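Side-chain contacts in conserved hypothetical protein (Corynebacterium diphtheriae NCTC 13129, PDB 2GS5), which is of unknown function but belongs to the UPF0301 (AlgH) family of conserved bacterial proteins: residues 147-150 against 154-157; 66-69 against 74-77; 51-56 against 171-176. One frame throughout, in Å; residues are numbered along the deposited sequence.

Interaction 1 (147-150 against 154-157)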
loop_
_atom_site.group_PDB
_atom_site.type_symbol
_atom_site.label_atom_id
_atom_site.label_comp_id
_atom_site.label_asym_id
_atom_site.label_seq_id
_atom_site.Cartn_x
_atom_site.Cartn_y
_atom_site.Cartn_z
ATOM N N ALA A 147 10.726 7.210 11.077
ATOM C CA ALA A 147 12.108 7.631 10.838
ATOM C C ALA A 147 13.103 6.768 11.606
ATOM O O ALA A 147 14.122 6.328 11.060
ATOM C CB ALA A 147 12.278 9.074 11.231
ATOM N N GLN A 148 12.811 6.532 12.882
ATOM C CA GLN A 148 13.663 5.677 13.707
ATOM C C GLN A 148 13.783 4.269 13.120
ATOM O O GLN A 148 14.868 3.709 13.035
ATOM C CB GLN A 148 13.122 5.597 15.135
ATOM C CG GLN A 148 13.977 4.763 16.068
ATOM C CD GLN A 148 15.347 5.366 16.304
ATOM O OE1 GLN A 148 16.372 4.818 15.873
ATOM N NE2 GLN A 148 15.376 6.505 16.989
ATOM N N GLU A 149 12.658 3.703 12.705
ATOM C CA GLU A 149 12.661 2.345 12.145
ATOM C C GLU A 149 13.420 2.275 10.825
ATOM O O GLU A 149 14.111 1.297 10.572
ATOM C CB GLU A 149 11.230 1.817 12.000
ATOM C CG GLU A 149 10.602 1.589 13.363
ATOM C CD GLU A 149 9.188 1.078 13.330
ATOM O OE1 GLU A 149 8.689 0.737 12.238
ATOM O OE2 GLU A 149 8.576 1.003 14.418
ATOM N N ILE A 150 13.290 3.306 9.994
ATOM C CA ILE A 150 14.053 3.367 8.749
ATOM C C ILE A 150 15.560 3.417 9.048
ATOM O O ILE A 150 16.335 2.658 8.463
ATOM C CB ILE A 150 13.608 4.556 7.864
ATOM C CG1 ILE A 150 12.199 4.308 7.315
ATOM C CG2 ILE A 150 14.601 4.786 6.701
ATOM C CD1 ILE A 150 11.538 5.547 6.770
ATOM N N ASP A 154 14.756 -1.273 9.164
ATOM C CA ASP A 154 13.509 -2.074 9.133
ATOM C C ASP A 154 12.760 -2.013 7.811
ATOM O O ASP A 154 12.066 -2.973 7.435
ATOM C CB ASP A 154 12.519 -1.608 10.212
ATOM C CG ASP A 154 12.968 -1.924 11.622
ATOM O OD1 ASP A 154 14.075 -2.495 11.817
ATOM O OD2 ASP A 154 12.202 -1.567 12.543
ATOM N N TRP A 155 12.871 -0.876 7.135
ATOM C CA TRP A 155 12.085 -0.597 5.943
ATOM C C TRP A 155 12.943 0.036 4.872
ATOM O O TRP A 155 13.878 0.769 5.186
ATOM C CB TRP A 155 10.982 0.407 6.252
ATOM C CG TRP A 155 10.143 0.081 7.424
ATOM C CD1 TRP A 155 10.208 0.656 8.651
ATOM C CD2 TRP A 155 9.099 -0.890 7.489
ATOM N NE1 TRP A 155 9.273 0.110 9.479
ATOM C CE2 TRP A 155 8.579 -0.850 8.791
ATOM C CE3 TRP A 155 8.550 -1.790 6.569
ATOM C CZ2 TRP A 155 7.542 -1.681 9.204
ATOM C CZ3 TRP A 155 7.511 -2.612 6.984
ATOM C CH2 TRP A 155 7.020 -2.551 8.285
ATOM N N PHE A 156 12.605 -0.243 3.618
ATOM C CA PHE A 156 13.138 0.484 2.478
ATOM C C PHE A 156 11.976 1.245 1.849
ATOM O O PHE A 156 10.939 0.665 1.534
ATOM C CB PHE A 156 13.786 -0.469 1.469
ATOM C CG PHE A 156 14.434 0.229 0.304
ATOM C CD1 PHE A 156 15.738 0.683 0.382
ATOM C CD2 PHE A 156 13.730 0.431 -0.874
ATOM C CE1 PHE A 156 16.341 1.319 -0.699
ATOM C CE2 PHE A 156 14.318 1.066 -1.938
ATOM C CZ PHE A 156 15.611 1.515 -1.862
ATOM N N VAL A 157 12.158 2.551 1.694
ATOM C CA VAL A 157 11.119 3.427 1.166
ATOM C C VAL A 157 11.251 3.496 -0.343
ATOM O O VAL A 157 12.319 3.838 -0.851
ATOM C CB VAL A 157 11.219 4.821 1.778
ATOM C CG1 VAL A 157 10.105 5.739 1.281
ATOM C CG2 VAL A 157 11.167 4.711 3.268
#

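Interaction 2 (66-69 against 74-77)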
loop_
_atom_site.group_PDB
_atom_site.type_symbol
_atom_site.label_atom_id
_atom_site.label_comp_id
_atom_site.label_asym_id
_atom_site.label_seq_id
_atom_site.Cartn_x
_atom_site.Cartn_y
_atom_site.Cartn_z
ATOM N N GLU A 66 -22.003 -3.224 -2.416
ATOM C CA GLU A 66 -22.209 -2.124 -3.350
ATOM C C GLU A 66 -20.935 -1.727 -4.092
ATOM O O GLU A 66 -21.007 -1.190 -5.192
ATOM C CB GLU A 66 -22.789 -0.889 -2.635
ATOM C CG GLU A 66 -21.899 -0.267 -1.549
ATOM C CD GLU A 66 -22.153 -0.810 -0.146
ATOM O OE1 GLU A 66 -22.549 -1.993 0.003
ATOM O OE2 GLU A 66 -21.937 -0.038 0.820
ATOM N N TRP A 67 -19.783 -1.978 -3.472
ATOM C CA TRP A 67 -18.492 -1.595 -4.054
ATOM C C TRP A 67 -17.895 -2.642 -4.984
ATOM O O TRP A 67 -16.943 -2.353 -5.703
ATOM C CB TRP A 67 -17.498 -1.231 -2.939
ATOM C CG TRP A 67 -17.734 0.170 -2.479
ATOM C CD1 TRP A 67 -18.368 0.575 -1.347
ATOM C CD2 TRP A 67 -17.388 1.357 -3.196
ATOM N NE1 TRP A 67 -18.425 1.954 -1.304
ATOM C CE2 TRP A 67 -17.829 2.457 -2.429
ATOM C CE3 TRP A 67 -16.723 1.597 -4.404
ATOM C CZ2 TRP A 67 -17.633 3.775 -2.839
ATOM C CZ3 TRP A 67 -16.528 2.903 -4.807
ATOM C CH2 TRP A 67 -16.983 3.978 -4.028
ATOM N N VAL A 68 -18.453 -3.845 -4.993
ATOM C CA VAL A 68 -17.857 -4.949 -5.755
ATOM C C VAL A 68 -17.559 -4.628 -7.231
ATOM O O VAL A 68 -16.485 -4.963 -7.712
ATOM C CB VAL A 68 -18.687 -6.250 -5.623
ATOM C CG1 VAL A 68 -18.164 -7.326 -6.564
ATOM C CG2 VAL A 68 -18.626 -6.740 -4.187
ATOM N N PRO A 69 -18.492 -3.975 -7.953
ATOM C CA PRO A 69 -18.207 -3.609 -9.355
ATOM C C PRO A 69 -16.951 -2.761 -9.608
ATOM O O PRO A 69 -16.419 -2.782 -10.709
ATOM C CB PRO A 69 -19.460 -2.834 -9.772
ATOM C CG PRO A 69 -20.527 -3.338 -8.883
ATOM C CD PRO A 69 -19.868 -3.607 -7.568
ATOM N N PRO A 74 -8.459 -10.195 -7.116
ATOM C CA PRO A 74 -9.560 -10.868 -6.437
ATOM C C PRO A 74 -10.334 -9.930 -5.507
ATOM O O PRO A 74 -9.737 -9.122 -4.773
ATOM C CB PRO A 74 -8.865 -11.972 -5.640
ATOM C CG PRO A 74 -7.505 -11.497 -5.431
ATOM C CD PRO A 74 -7.156 -10.532 -6.515
ATOM N N GLN A 75 -11.658 -10.040 -5.552
ATOM C CA GLN A 75 -12.540 -9.117 -4.850
ATOM C C GLN A 75 -12.711 -9.556 -3.401
ATOM O O GLN A 75 -13.806 -9.875 -2.943
ATOM C CB GLN A 75 -13.870 -8.993 -5.596
ATOM C CG GLN A 75 -13.678 -8.510 -7.024
ATOM C CD GLN A 75 -14.950 -8.477 -7.831
ATOM O OE1 GLN A 75 -15.747 -9.422 -7.806
ATOM N NE2 GLN A 75 -15.146 -7.392 -8.578
ATOM N N ALA A 76 -11.582 -9.575 -2.704
ATOM C CA ALA A 76 -11.508 -9.943 -1.300
ATOM C C ALA A 76 -10.890 -8.775 -0.556
ATOM O O ALA A 76 -10.105 -8.013 -1.122
ATOM C CB ALA A 76 -10.626 -11.177 -1.118
ATOM N N LEU A 77 -11.236 -8.648 0.718
ATOM C CA LEU A 77 -10.567 -7.688 1.573
ATOM C C LEU A 77 -9.117 -8.129 1.736
ATOM O O LEU A 77 -8.829 -9.323 1.918
ATOM C CB LEU A 77 -11.236 -7.615 2.943
ATOM C CG LEU A 77 -12.644 -7.008 2.987
ATOM C CD1 LEU A 77 -13.204 -7.057 4.413
ATOM C CD2 LEU A 77 -12.617 -5.590 2.466
#

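Interaction 3 (51-56 against 171-176)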
loop_
_atom_site.group_PDB
_atom_site.type_symbol
_atom_site.label_atom_id
_atom_site.label_comp_id
_atom_site.label_asym_id
_atom_site.label_seq_id
_atom_site.Cartn_x
_atom_site.Cartn_y
_atom_site.Cartn_z
ATOM N N ASN A 51 -0.869 -2.377 4.385
ATOM C CA ASN A 51 -0.128 -3.440 3.736
ATOM C C ASN A 51 -0.834 -3.835 2.449
ATOM O O ASN A 51 -2.060 -3.959 2.437
ATOM C CB ASN A 51 -0.031 -4.636 4.680
ATOM C CG ASN A 51 0.940 -5.705 4.202
ATOM O OD1 ASN A 51 1.675 -5.533 3.228
ATOM N ND2 ASN A 51 0.942 -6.831 4.908
ATOM N N LEU A 52 -0.055 -4.026 1.388
ATOM C CA LEU A 52 -0.563 -4.440 0.083
ATOM C C LEU A 52 -0.379 -5.931 -0.195
ATOM O O LEU A 52 -0.872 -6.433 -1.208
ATOM C CB LEU A 52 0.151 -3.656 -1.025
ATOM C CG LEU A 52 0.085 -2.134 -0.941
ATOM C CD1 LEU A 52 0.797 -1.521 -2.149
ATOM C CD2 LEU A 52 -1.364 -1.661 -0.875
ATOM N N ALA A 53 0.318 -6.624 0.704
ATOM C CA ALA A 53 0.861 -7.949 0.412
ATOM C C ALA A 53 0.060 -9.119 0.950
ATOM O O ALA A 53 0.418 -10.278 0.678
ATOM C CB ALA A 53 2.304 -8.034 0.928
ATOM N N SER A 54 -1.017 -8.854 1.687
ATOM C CA SER A 54 -1.690 -9.912 2.441
ATOM C C SER A 54 -3.199 -9.967 2.213
ATOM O O SER A 54 -3.960 -9.267 2.851
ATOM C CB SER A 54 -1.410 -9.741 3.927
ATOM O OG SER A 54 -1.862 -10.877 4.648
ATOM N N ARG A 55 -3.613 -10.844 1.314
ATOM C CA ARG A 55 -5.012 -11.052 0.998
ATOM C C ARG A 55 -5.713 -11.817 2.130
ATOM O O ARG A 55 -5.125 -12.733 2.722
ATOM C CB ARG A 55 -5.061 -11.871 -0.290
ATOM C CG ARG A 55 -6.332 -11.826 -1.058
ATOM C CD ARG A 55 -6.473 -13.062 -1.892
ATOM N NE ARG A 55 -7.541 -13.859 -1.303
ATOM C CZ ARG A 55 -8.558 -14.398 -1.965
ATOM N NH1 ARG A 55 -8.627 -14.340 -3.293
ATOM N NH2 ARG A 55 -9.479 -15.063 -1.288
ATOM N N SER A 56 -6.959 -11.448 2.438
ATOM C CA SER A 56 -7.785 -12.240 3.357
ATOM C C SER A 56 -8.728 -13.150 2.580
ATOM O O SER A 56 -8.818 -13.077 1.358
ATOM C CB SER A 56 -8.587 -11.345 4.307
ATOM O OG SER A 56 -9.825 -10.938 3.741
ATOM N N VAL A 171 0.395 -13.184 -7.072
ATOM C CA VAL A 171 1.623 -12.380 -7.068
ATOM C C VAL A 171 2.274 -12.356 -5.692
ATOM O O VAL A 171 1.591 -12.369 -4.666
ATOM C CB VAL A 171 1.316 -10.924 -7.533
ATOM C CG1 VAL A 171 2.384 -9.926 -7.071
ATOM C CG2 VAL A 171 1.145 -10.891 -9.048
ATOM N N ASP A 172 3.604 -12.317 -5.686
ATOM C CA ASP A 172 4.380 -12.070 -4.477
ATOM C C ASP A 172 4.651 -10.565 -4.484
ATOM O O ASP A 172 5.562 -10.088 -5.157
ATOM C CB ASP A 172 5.686 -12.880 -4.512
ATOM C CG ASP A 172 6.520 -12.727 -3.252
ATOM O OD1 ASP A 172 6.322 -11.737 -2.516
ATOM O OD2 ASP A 172 7.371 -13.600 -2.992
ATOM N N VAL A 173 3.821 -9.802 -3.776
ATOM C CA VAL A 173 3.890 -8.346 -3.872
ATOM C C VAL A 173 5.242 -7.839 -3.368
ATOM O O VAL A 173 5.878 -6.982 -4.004
ATOM C CB VAL A 173 2.739 -7.662 -3.116
ATOM C CG1 VAL A 173 2.939 -6.155 -3.105
ATOM C CG2 VAL A 173 1.406 -8.018 -3.746
ATOM N N TRP A 174 5.686 -8.395 -2.243
ATOM C CA TRP A 174 6.982 -8.036 -1.666
ATOM C C TRP A 174 8.128 -8.340 -2.639
ATOM O O TRP A 174 8.972 -7.487 -2.899
ATOM C CB TRP A 174 7.175 -8.760 -0.332
ATOM C CG TRP A 174 8.425 -8.399 0.392
ATOM C CD1 TRP A 174 8.587 -7.393 1.302
ATOM C CD2 TRP A 174 9.686 -9.063 0.301
ATOM N NE1 TRP A 174 9.877 -7.377 1.770
ATOM C CE2 TRP A 174 10.579 -8.391 1.170
ATOM C CE3 TRP A 174 10.159 -10.162 -0.436
ATOM C CZ2 TRP A 174 11.912 -8.775 1.318
ATOM C CZ3 TRP A 174 11.486 -10.539 -0.285
ATOM C CH2 TRP A 174 12.347 -9.851 0.588
ATOM N N GLY A 175 8.128 -9.542 -3.206
ATOM C CA GLY A 175 9.124 -9.907 -4.203
ATOM C C GLY A 175 9.142 -8.995 -5.420
ATOM O O GLY A 175 10.213 -8.592 -5.883
ATOM N N ASP A 176 7.959 -8.665 -5.937
ATOM C CA ASP A 176 7.865 -7.818 -7.119
ATOM C C ASP A 176 8.403 -6.416 -6.830
ATOM O O ASP A 176 9.115 -5.836 -7.641
ATOM C CB ASP A 176 6.417 -7.715 -7.613
ATOM C CG ASP A 176 5.894 -9.014 -8.211
ATOM O OD1 ASP A 176 6.633 -10.019 -8.266
ATOM O OD2 ASP A 176 4.718 -9.021 -8.643
HETATM O O HOH W 1 1.508 -10.694 -2.262
#

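Interaction 1 (147-150 against 154-157)
The indole N-H of Trp155 points straight at the carboxylate of Glu149: NE1 donates to OE1 over 2.9 Å with an N-H...O angle of 174°. The oxygen lies in the plane of the ring and receives the proton on its anti lone pair, the one turned away from OE2; carboxylate and indole are nearly coplanar, 25° apart. OE1 also accepts from the indole NE1 of Trp141, while Gln145 NE2 binds OE2, so the whole carboxylate is tied down. A second bond, from Asp154 N to Glu149 O at 3.0 Å, closes the short connection between helix 145-151 and strand 155-159.

Glu149 reaches the indole because CG lies anti to its own carbonyl carbon (chi1 -68°) and the chain beyond is extended, which lays it alongside Trp155. Its CB and CG also pass Asp154, whose OD2 is 3.6 Å from Glu149 CB; Asp154 OD1 turns to Asn152 ND2.

Further out, Ile150 crosses Val157 at about a right angle, CD1 meeting CG2 at 3.6 Å; these short branched chains mesh with no polar atom to satisfy. Trp155 and Val157 also pack on strand 19-23, seating the helix at that side of the sheet.

Glu149 OE1 and Asp154 OD2 stand 4.2 Å apart, which should disfavour two full negative charges; the indole donors on OE1 probably offset that cost and favour an ionised Glu149.

Interaction 2 (66-69 against 74-77)
Val68 and Gln75 carry this contact alone, the valine on a 3-10 segment of the loop between strands 58-59 and 76-79, the glutamine where that loop runs into strand 76-79. Its close-packed part is small: Val68 CG1 lies over one face of the terminal amide of Gln75, 3.4 Å from OE1 and 3.6 Å from both CD and NE2. One methyl thus touches all three heavy atoms of the amide, and the two side chains cross at about a right angle. Val68 places this branch anti to its backbone N (chi1 172°), while the same residue also packs on Val60, so a compact, branched aliphatic side chain serves two neighbours.

Gln75 sets CG anti to its carbonyl carbon and keeps the chain extended beyond it (chi2 175°), bringing the polar end back to the loop, where NE2 donates to Val71 O. Val68 O is also only 2.9 Å from NE2, but it lies well off the amide plane, on the same side as CG1, whereas the N-H bonds lie in that plane; the angle is poor and no hydrogen bond forms.

Beyond this methyl-amide touch the contact is slight: both residues stay partly exposed, and the two segments together bury just 99 Å². Gln75 is the centre of an inverse gamma turn, closed by a bond from Ala76 N to Pro74 O that is weak despite its 2.8 Å length.

Chemically, then, the bond to Val71 steadies the amide, and Val68 adds van der Waals contact without directional bonding.

Interaction 3 (51-56 against 171-176)
Val173 opens helix 173-179 and packs against Ala53, in the loop where strand 47-51 gives way to strand 55-56; an Asx turn shapes one side of this contact and a helix N-cap the other. Val173 CB lies 4.0 Å from Ala53 CA and points toward the loop. With chi1 at 173°, CG1 stands anti to the backbone N and faces Leu52 CB, while CG2 faces Leu52 O at 3.8 Å. The small methyl of Ala53 lets the helix come near, and Val173 also touches Val36 of the central sheet.

The loop's own shape is set by Asn51. Its side chain, with CG anti to the backbone N (chi1 -169°), brings OD1 to Ala53 N; this Asx-turn bond is met from above the amide's carbonyl plane. The same oxygen accepts from Val36 N, so the loop is linked to strand 36-42 as well.

Across the contact Asp172 is the N-cap. Its CG likewise lies anti to its N (chi1 -177°), and OD1 accepts from Gly175 N at 2.9 Å in a bond straight at the hydrogen, although the amide approaches from above the carboxylate plane. The other oxygen, OD2, is bonded to Thr190 OG1. Aspartate suits this place, where its negative charge is probably also favoured by the helix dipole.

A water joins the two backbones: it accepts from Val173 N at 2.9 Å and sits 3.2 Å from Ala53 O, with Val171 O also within bonding distance of it at 2.9 Å.

Overall arrangement
Within the AlgH-like range, interactions 1 and 2 are nested in sequence inside the long loop closed by interaction 3. Interactions 1 and 2 lie on opposite sides of the chain's centre, their own centres about 32 Å apart, yet both reach the same mixed sheet. Interaction 3 is between them and more central, with its centre about 19 Å from that of interaction 1 and about 17 Å from that of interaction 2. It touches interaction 2 directly: Ser56 OG probably hydrogen-bonds Leu77 O at 2.6 Å, and Arg55 packs on Pro74 and Ala76. Interactions 1 and 3 do not touch, their nearest atoms being about 7 Å apart; no active site is known.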